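Long-range contacts in iron-sulfur cluster assembly scaffold protein IscU (Streptococcus pyogenes, PDB 1SU0), which probably serves as the scaffold on which the cysteine desulfurase IscS assembles iron-sulfur clusters before they are handed to other proteins: residues 91-96 with 104-109; 53-58 with 77-82; 40-45 with 125-130. One frame throughout, in Å; residues are numbered along the deposited sequence.

How the contacts relate
All three contacts belong to one NifU-like domain, in which an antiparallel sheet of three strands is covered by helices. Along the chain, contact 3 (40-45 with 125-130) spans the other two: contact 2 (53-58 with 77-82) closes before contact 1 (91-96 with 104-109) opens. Contacts 2 and 3 reach neighbouring strands, 55-63 and 43-50, yet their centres lie about 20 Å apart, on opposite sides of the chain's centre. Contact 1 lies about 16 Å from contact 2 and about 18 Å from contact 3, centre to centre, and touches both, L109 meeting A78 and F94 meeting S128 and T129. Contact 3, which holds the zinc site, is thus joined through contact 1 to contact 2, without touching contact 2 itself.

Contact 1: residues 91-96 with 104-109; sequences ADIFSE and PAQKEL
Apolar packing carries most of this contact, and I93 is its centre. Its CG2 branch, anti to the backbone N (chi1 of CG1 -74°), points across to the 3-10 segment 104-109 and meets L109 CD2 at 3.6 Å, the two side chains crossing obliquely. The same methyl lies 4.0 Å from Q106 CG, so I93 CG2 meets both a leucine methyl and the aliphatic root of a glutamine. The other branch of I93 runs on to its tip, where CD1 touches A105 CB at 3.9 Å. L109 also reaches the next residue of the helix: its CD2 comes to 4.0 Å from F94 CA, while its CG sits at the edge of the F94 ring, near the ring plane, 4.3 Å from CD1 of F94.

The polar link is indirect. A water donates to I93 O at 2.8 Å and accepts from Q106 NE2 at 2.9 Å, tying a helix carbonyl to the side-chain amide of Q106. The Q106 chain is extended beyond CG, which carries the amide to this water, and NE2 is also hydrogen-bonded to Q101 O, so its rotation is fixed from two directions.

Segment 91-96 belongs to helix 84-97, and 104-109 lies in the connection that leads on to helix 122-139. L109 also packs on L90 and M97 of helix 84-97, Q106 on M97. The buried F94 ring also stacks with W132 of helix 122-139 and meets A112 and L115 of the loop.

Contact 2: residues 53-58 with 77-82; sequences DKIEDI and DAVIGK
I80 CG1 is anti to its backbone N (chi1 -160°), and a bend at chi2 (-48°) brings CD1 over the backbone of 53-58, where it lies 3.2 Å from E56 O and 3.4 Å from I55 O. I58 CG1 is likewise anti to the backbone N (chi1 -171°) and sends CD1 toward the helix end, 3.8 Å from V79 CG2; these two side chains cross at about a right angle. The other branch of I58, CG2, packs 4.1 Å from I80 CG1 as the two isoleucines slide past each other in opposite directions. I55 CG1, anti to the carbonyl carbon and beside the backbone N, carries CD1 to 3.6 Å from V79 O.

The backbones come nearest at I55 and G81. G81 CA makes a CA-H...O contact of 3.0 Å with I55 O, and its positive phi suits a residue without a side chain. K54 meets this turn through its aliphatic part, CD lying 4.2 Å from G81 CA, while its NZ forms a salt bridge with D51.

The chain leaves helix 66-79 at I80, within a type II beta turn from V79 to K82. V79 also packs on W132 and L135 of helix 122-139. Opposite K49 of strand 43-50, E56 and D57 form a classic beta bulge, so a helix-ending turn here covers the bulge in strand 55-63, outermost in the sheet of the NifU-like alpha+beta fold.

Contact 3: residues 40-45 with 125-130; sequences CGDVIS and IKCSTL. With ZN (zinc ion), chain B.
The zinc ion of the NifU-family cluster-assembly site lies between the loop ahead of strand 43-50 and helix 122-139. C127 SG binds it at 2.2 Å and D42 OD1 at 2.4 Å, and C65 adds another ligand. C40, also a zinc ligand, stands further off here, its SG 2.8 Å from ZN. The zinc is probably a substitute for an iron-sulfur centre. C127 SG lies beside its backbone N (chi1 -60°) and D42 CG beside its own (chi1 -47°), leaving C127 SG and D42 OD1 3.7 Å apart on the metal. The zinc cation would be expected to favour the ionised form of D42, though the nearby thiolates would work against it.

Behind the ligands, L130 packs from the helix against D42 and the start of the strand. Its CG is anti to the backbone N, which throws the branches toward the strand, and CD2 packs against D42 CB at 3.5 Å. Two residues further on, within the strand, I44 slides past L130 in the opposite direction, with CG2 3.9 Å from L130 CG. L130 also meets L35 of strand 33-36.

Further out, helix 122-139 is fastened to helix 66-79 by hydrogen bonds from S68 OG to C127 O and from S71 OG to S128 O. One turn before T129, I125 O accepts from T129 N. S128 OG also donates to I125 O, in a very short 2.5 Å bond, from 25° out of the carbonyl plane.

Contact 1: residues 91-96 with 104-109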
# COMPACT_ATOMS: atom_id res chain seq x y z
N ALA A 91 -2.05 -7.05 -4.69
CA ALA A 91 -2.21 -7.22 -3.27
C ALA A 91 -1.76 -8.60 -2.86
O ALA A 91 -1.02 -8.77 -1.90
CB ALA A 91 -3.66 -6.98 -2.88
N ASP A 92 -2.21 -9.59 -3.60
CA ASP A 92 -1.77 -10.95 -3.37
C ASP A 92 -0.26 -11.08 -3.55
O ASP A 92 0.38 -11.73 -2.76
CB ASP A 92 -2.53 -11.92 -4.29
CG ASP A 92 -3.96 -12.20 -3.80
OD1 ASP A 92 -4.58 -13.12 -4.37
OD2 ASP A 92 -4.56 -11.59 -2.86
N ILE A 93 0.28 -10.44 -4.58
CA ILE A 93 1.73 -10.46 -4.85
C ILE A 93 2.54 -9.85 -3.71
O ILE A 93 3.57 -10.37 -3.31
CB ILE A 93 2.07 -9.75 -6.20
CG1 ILE A 93 1.66 -10.63 -7.40
CG2 ILE A 93 3.56 -9.45 -6.32
CD1 ILE A 93 1.42 -9.85 -8.69
N PHE A 94 2.05 -8.73 -3.20
CA PHE A 94 2.73 -8.04 -2.13
C PHE A 94 2.72 -8.88 -0.84
O PHE A 94 3.76 -9.14 -0.23
CB PHE A 94 2.02 -6.71 -1.86
CG PHE A 94 2.71 -5.90 -0.82
CD1 PHE A 94 3.66 -4.98 -1.17
CD2 PHE A 94 2.44 -6.09 0.52
CE1 PHE A 94 4.32 -4.25 -0.22
CE2 PHE A 94 3.08 -5.38 1.47
CZ PHE A 94 4.02 -4.46 1.11
N SER A 95 1.52 -9.26 -0.46
CA SER A 95 1.27 -10.13 0.67
C SER A 95 2.16 -11.37 0.66
O SER A 95 2.70 -11.74 1.70
CB SER A 95 -0.20 -10.54 0.66
OG SER A 95 -0.60 -10.91 1.94
N GLU A 96 2.34 -11.99 -0.50
CA GLU A 96 3.21 -13.16 -0.63
C GLU A 96 4.67 -12.82 -0.57
O GLU A 96 5.48 -13.63 -0.13
CB GLU A 96 3.01 -13.84 -1.97
CG GLU A 96 1.78 -14.69 -2.09
CD GLU A 96 1.47 -14.97 -3.54
OE1 GLU A 96 0.27 -15.22 -3.81
OE2 GLU A 96 2.41 -14.91 -4.41
N PRO A 104 9.00 -13.11 -9.87
CA PRO A 104 9.33 -12.03 -10.82
C PRO A 104 8.28 -10.96 -10.92
O PRO A 104 8.58 -9.85 -11.32
CB PRO A 104 9.40 -12.77 -12.16
CG PRO A 104 9.76 -14.15 -11.80
CD PRO A 104 9.04 -14.43 -10.52
N ALA A 105 7.05 -11.30 -10.60
CA ALA A 105 5.93 -10.38 -10.64
C ALA A 105 6.01 -9.23 -9.60
O ALA A 105 5.24 -8.29 -9.65
CB ALA A 105 4.67 -11.17 -10.42
N GLN A 106 6.94 -9.33 -8.65
CA GLN A 106 7.12 -8.30 -7.65
C GLN A 106 7.58 -7.01 -8.29
O GLN A 106 7.44 -5.94 -7.71
CB GLN A 106 8.09 -8.77 -6.59
CG GLN A 106 7.49 -9.78 -5.68
CD GLN A 106 8.52 -10.52 -4.86
OE1 GLN A 106 9.69 -10.09 -4.79
NE2 GLN A 106 8.11 -11.64 -4.25
N LYS A 107 8.12 -7.11 -9.49
CA LYS A 107 8.45 -5.95 -10.31
C LYS A 107 7.25 -5.05 -10.56
O LYS A 107 7.43 -3.85 -10.70
CB LYS A 107 9.00 -6.41 -11.65
CG LYS A 107 10.46 -6.87 -11.58
CD LYS A 107 10.86 -7.68 -12.80
CE LYS A 107 10.53 -6.96 -14.11
NZ LYS A 107 10.85 -7.82 -15.32
N GLU A 108 6.05 -5.62 -10.64
CA GLU A 108 4.82 -4.88 -10.93
C GLU A 108 4.31 -4.07 -9.75
O GLU A 108 3.31 -3.38 -9.84
CB GLU A 108 3.71 -5.84 -11.35
CG GLU A 108 4.04 -6.69 -12.56
CD GLU A 108 4.45 -5.83 -13.72
OE1 GLU A 108 3.69 -4.89 -14.03
OE2 GLU A 108 5.55 -6.07 -14.30
N LEU A 109 5.00 -4.21 -8.63
CA LEU A 109 4.67 -3.53 -7.38
C LEU A 109 5.34 -2.17 -7.34
O LEU A 109 5.01 -1.36 -6.48
CB LEU A 109 5.22 -4.36 -6.23
CG LEU A 109 4.36 -5.27 -5.37
CD1 LEU A 109 3.09 -5.64 -6.02
CD2 LEU A 109 5.17 -6.50 -4.90
O HOH W 1 5.29 -12.23 -4.54

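Contact 2: residues 53-58 with 77-82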
# COMPACT_ATOMS: atom_id res chain seq x y z
N ASP A 53 -14.32 0.24 -14.44
CA ASP A 53 -13.88 -0.80 -13.53
C ASP A 53 -12.50 -0.44 -12.95
O ASP A 53 -12.08 -0.98 -11.92
CB ASP A 53 -13.83 -2.15 -14.27
CG ASP A 53 -13.95 -3.35 -13.34
OD1 ASP A 53 -13.26 -4.36 -13.59
OD2 ASP A 53 -14.70 -3.36 -12.33
N LYS A 54 -11.80 0.48 -13.61
CA LYS A 54 -10.48 0.92 -13.19
C LYS A 54 -10.52 1.91 -12.02
O LYS A 54 -11.59 2.37 -11.61
CB LYS A 54 -9.74 1.56 -14.37
CG LYS A 54 -10.08 3.03 -14.65
CD LYS A 54 -8.89 3.78 -15.24
CE LYS A 54 -9.24 5.20 -15.63
NZ LYS A 54 -10.05 5.27 -16.89
N ILE A 55 -9.34 2.23 -11.50
CA ILE A 55 -9.19 3.20 -10.41
C ILE A 55 -8.81 4.56 -11.02
O ILE A 55 -7.67 4.76 -11.46
CB ILE A 55 -8.15 2.70 -9.37
CG1 ILE A 55 -8.72 1.50 -8.60
CG2 ILE A 55 -7.76 3.80 -8.39
CD1 ILE A 55 -7.68 0.65 -7.90
N GLU A 56 -9.78 5.46 -11.10
CA GLU A 56 -9.56 6.84 -11.55
C GLU A 56 -8.51 7.50 -10.66
O GLU A 56 -7.47 7.94 -11.14
CB GLU A 56 -10.88 7.64 -11.50
CG GLU A 56 -11.13 8.59 -12.67
CD GLU A 56 -10.46 9.95 -12.54
OE1 GLU A 56 -10.03 10.33 -11.42
OE2 GLU A 56 -10.36 10.66 -13.57
N ASP A 57 -8.79 7.55 -9.36
CA ASP A 57 -7.89 8.18 -8.39
C ASP A 57 -7.98 7.54 -7.00
O ASP A 57 -8.93 6.81 -6.68
CB ASP A 57 -8.16 9.70 -8.31
CG ASP A 57 -6.92 10.51 -7.90
OD1 ASP A 57 -7.09 11.59 -7.29
OD2 ASP A 57 -5.75 10.15 -8.13
N ILE A 58 -6.96 7.82 -6.18
CA ILE A 58 -6.81 7.24 -4.84
C ILE A 58 -6.05 8.18 -3.91
O ILE A 58 -5.18 8.94 -4.34
CB ILE A 58 -6.09 5.87 -4.94
CG1 ILE A 58 -6.12 5.13 -3.62
CG2 ILE A 58 -4.65 6.02 -5.49
CD1 ILE A 58 -5.78 3.66 -3.78
N ASP A 77 0.74 4.24 -5.60
CA ASP A 77 1.44 4.36 -6.85
C ASP A 77 1.18 3.10 -7.68
O ASP A 77 1.03 3.18 -8.90
CB ASP A 77 2.94 4.48 -6.61
CG ASP A 77 3.39 5.87 -6.22
OD1 ASP A 77 2.59 6.82 -6.15
OD2 ASP A 77 4.59 6.09 -5.96
N ALA A 78 1.16 1.94 -7.02
CA ALA A 78 1.14 0.64 -7.70
C ALA A 78 -0.21 0.28 -8.29
O ALA A 78 -0.27 -0.56 -9.19
CB ALA A 78 1.57 -0.47 -6.74
N VAL A 79 -1.27 0.86 -7.76
CA VAL A 79 -2.62 0.40 -8.08
C VAL A 79 -3.42 1.41 -8.90
O VAL A 79 -4.47 1.07 -9.46
CB VAL A 79 -3.41 0.04 -6.80
CG1 VAL A 79 -2.65 -1.00 -5.99
CG2 VAL A 79 -3.72 1.27 -5.97
N ILE A 80 -2.93 2.64 -8.97
CA ILE A 80 -3.67 3.73 -9.58
C ILE A 80 -3.91 3.37 -11.04
O ILE A 80 -2.98 3.18 -11.83
CB ILE A 80 -2.93 5.10 -9.37
CG1 ILE A 80 -3.88 6.29 -9.55
CG2 ILE A 80 -1.70 5.24 -10.26
CD1 ILE A 80 -4.74 6.25 -10.76
N GLY A 81 -5.19 3.24 -11.37
CA GLY A 81 -5.65 2.99 -12.72
C GLY A 81 -5.57 1.55 -13.11
O GLY A 81 -5.23 1.28 -14.27
N LYS A 82 -5.91 0.63 -12.21
CA LYS A 82 -5.72 -0.80 -12.49
C LYS A 82 -7.01 -1.58 -12.74
O LYS A 82 -7.38 -1.75 -13.90
CB LYS A 82 -4.87 -1.46 -11.40
CG LYS A 82 -3.39 -1.08 -11.45
CD LYS A 82 -2.67 -1.76 -12.60
CE LYS A 82 -1.18 -1.53 -12.55
NZ LYS A 82 -0.87 -0.10 -12.77

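Contact 3: residues 40-45 with 125-130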
# COMPACT_ATOMS: atom_id res chain seq x y z
N CYS A 40 0.54 -2.37 16.40
CA CYS A 40 1.49 -1.29 16.35
C CYS A 40 0.87 0.09 16.53
O CYS A 40 1.51 1.00 17.07
CB CYS A 40 2.20 -1.32 15.00
SG CYS A 40 3.63 -0.23 14.92
N GLY A 41 -0.35 0.26 16.04
CA GLY A 41 -1.09 1.50 16.16
C GLY A 41 -1.18 2.26 14.84
O GLY A 41 -1.21 3.49 14.84
N ASP A 42 -1.23 1.54 13.72
CA ASP A 42 -1.37 2.19 12.43
C ASP A 42 -2.86 2.36 12.12
O ASP A 42 -3.67 1.64 12.66
CB ASP A 42 -0.64 1.41 11.33
CG ASP A 42 0.78 0.98 11.74
OD1 ASP A 42 1.16 -0.17 11.45
OD2 ASP A 42 1.57 1.73 12.36
N VAL A 43 -3.21 3.36 11.32
CA VAL A 43 -4.59 3.58 10.88
C VAL A 43 -4.59 4.22 9.48
O VAL A 43 -3.69 4.98 9.13
CB VAL A 43 -5.43 4.45 11.85
CG1 VAL A 43 -5.25 4.03 13.30
CG2 VAL A 43 -5.08 5.92 11.70
N ILE A 44 -5.60 3.91 8.68
CA ILE A 44 -5.70 4.52 7.37
C ILE A 44 -7.12 4.71 6.87
O ILE A 44 -7.97 3.86 7.02
CB ILE A 44 -4.87 3.71 6.34
CG1 ILE A 44 -4.86 4.43 4.99
CG2 ILE A 44 -5.42 2.27 6.25
CD1 ILE A 44 -3.82 3.92 4.05
N SER A 45 -7.34 5.86 6.25
CA SER A 45 -8.59 6.19 5.62
C SER A 45 -8.17 6.28 4.18
O SER A 45 -7.37 7.13 3.82
CB SER A 45 -9.09 7.53 6.15
OG SER A 45 -10.31 7.92 5.56
N ILE A 125 4.96 -7.34 9.07
CA ILE A 125 4.12 -7.85 7.99
C ILE A 125 2.81 -7.07 7.93
O ILE A 125 2.45 -6.50 6.88
CB ILE A 125 3.82 -9.35 8.18
CG1 ILE A 125 5.10 -10.19 8.38
CG2 ILE A 125 3.00 -9.88 7.00
CD1 ILE A 125 6.06 -10.10 7.30
N LYS A 126 2.11 -7.01 9.06
CA LYS A 126 0.81 -6.35 9.11
C LYS A 126 0.92 -4.81 9.02
O LYS A 126 -0.04 -4.15 8.61
CB LYS A 126 0.03 -6.79 10.36
CG LYS A 126 -1.49 -6.57 10.33
CD LYS A 126 -2.21 -7.52 9.35
CE LYS A 126 -3.04 -8.58 10.08
NZ LYS A 126 -2.19 -9.72 10.53
N CYS A 127 2.06 -4.24 9.39
CA CYS A 127 2.31 -2.82 9.15
C CYS A 127 2.23 -2.55 7.62
O CYS A 127 1.52 -1.66 7.13
CB CYS A 127 3.67 -2.39 9.71
SG CYS A 127 3.89 -2.63 11.53
N SER A 128 2.93 -3.38 6.88
CA SER A 128 3.04 -3.25 5.44
C SER A 128 1.75 -3.60 4.66
O SER A 128 1.43 -2.97 3.67
CB SER A 128 4.21 -4.10 4.98
OG SER A 128 3.91 -5.47 5.14
N THR A 129 0.97 -4.56 5.14
CA THR A 129 -0.22 -5.00 4.40
C THR A 129 -1.46 -4.14 4.63
O THR A 129 -2.38 -4.18 3.83
CB THR A 129 -0.55 -6.45 4.69
OG1 THR A 129 -0.79 -6.60 6.08
CG2 THR A 129 0.64 -7.36 4.38
N LEU A 130 -1.47 -3.35 5.69
CA LEU A 130 -2.64 -2.55 6.06
C LEU A 130 -3.27 -1.81 4.89
O LEU A 130 -4.47 -1.90 4.65
CB LEU A 130 -2.29 -1.56 7.19
CG LEU A 130 -3.39 -0.65 7.77
CD1 LEU A 130 -4.70 -1.34 8.03
CD2 LEU A 130 -2.90 -0.02 9.06
ZN ZN B . 3.43 -0.53 12.18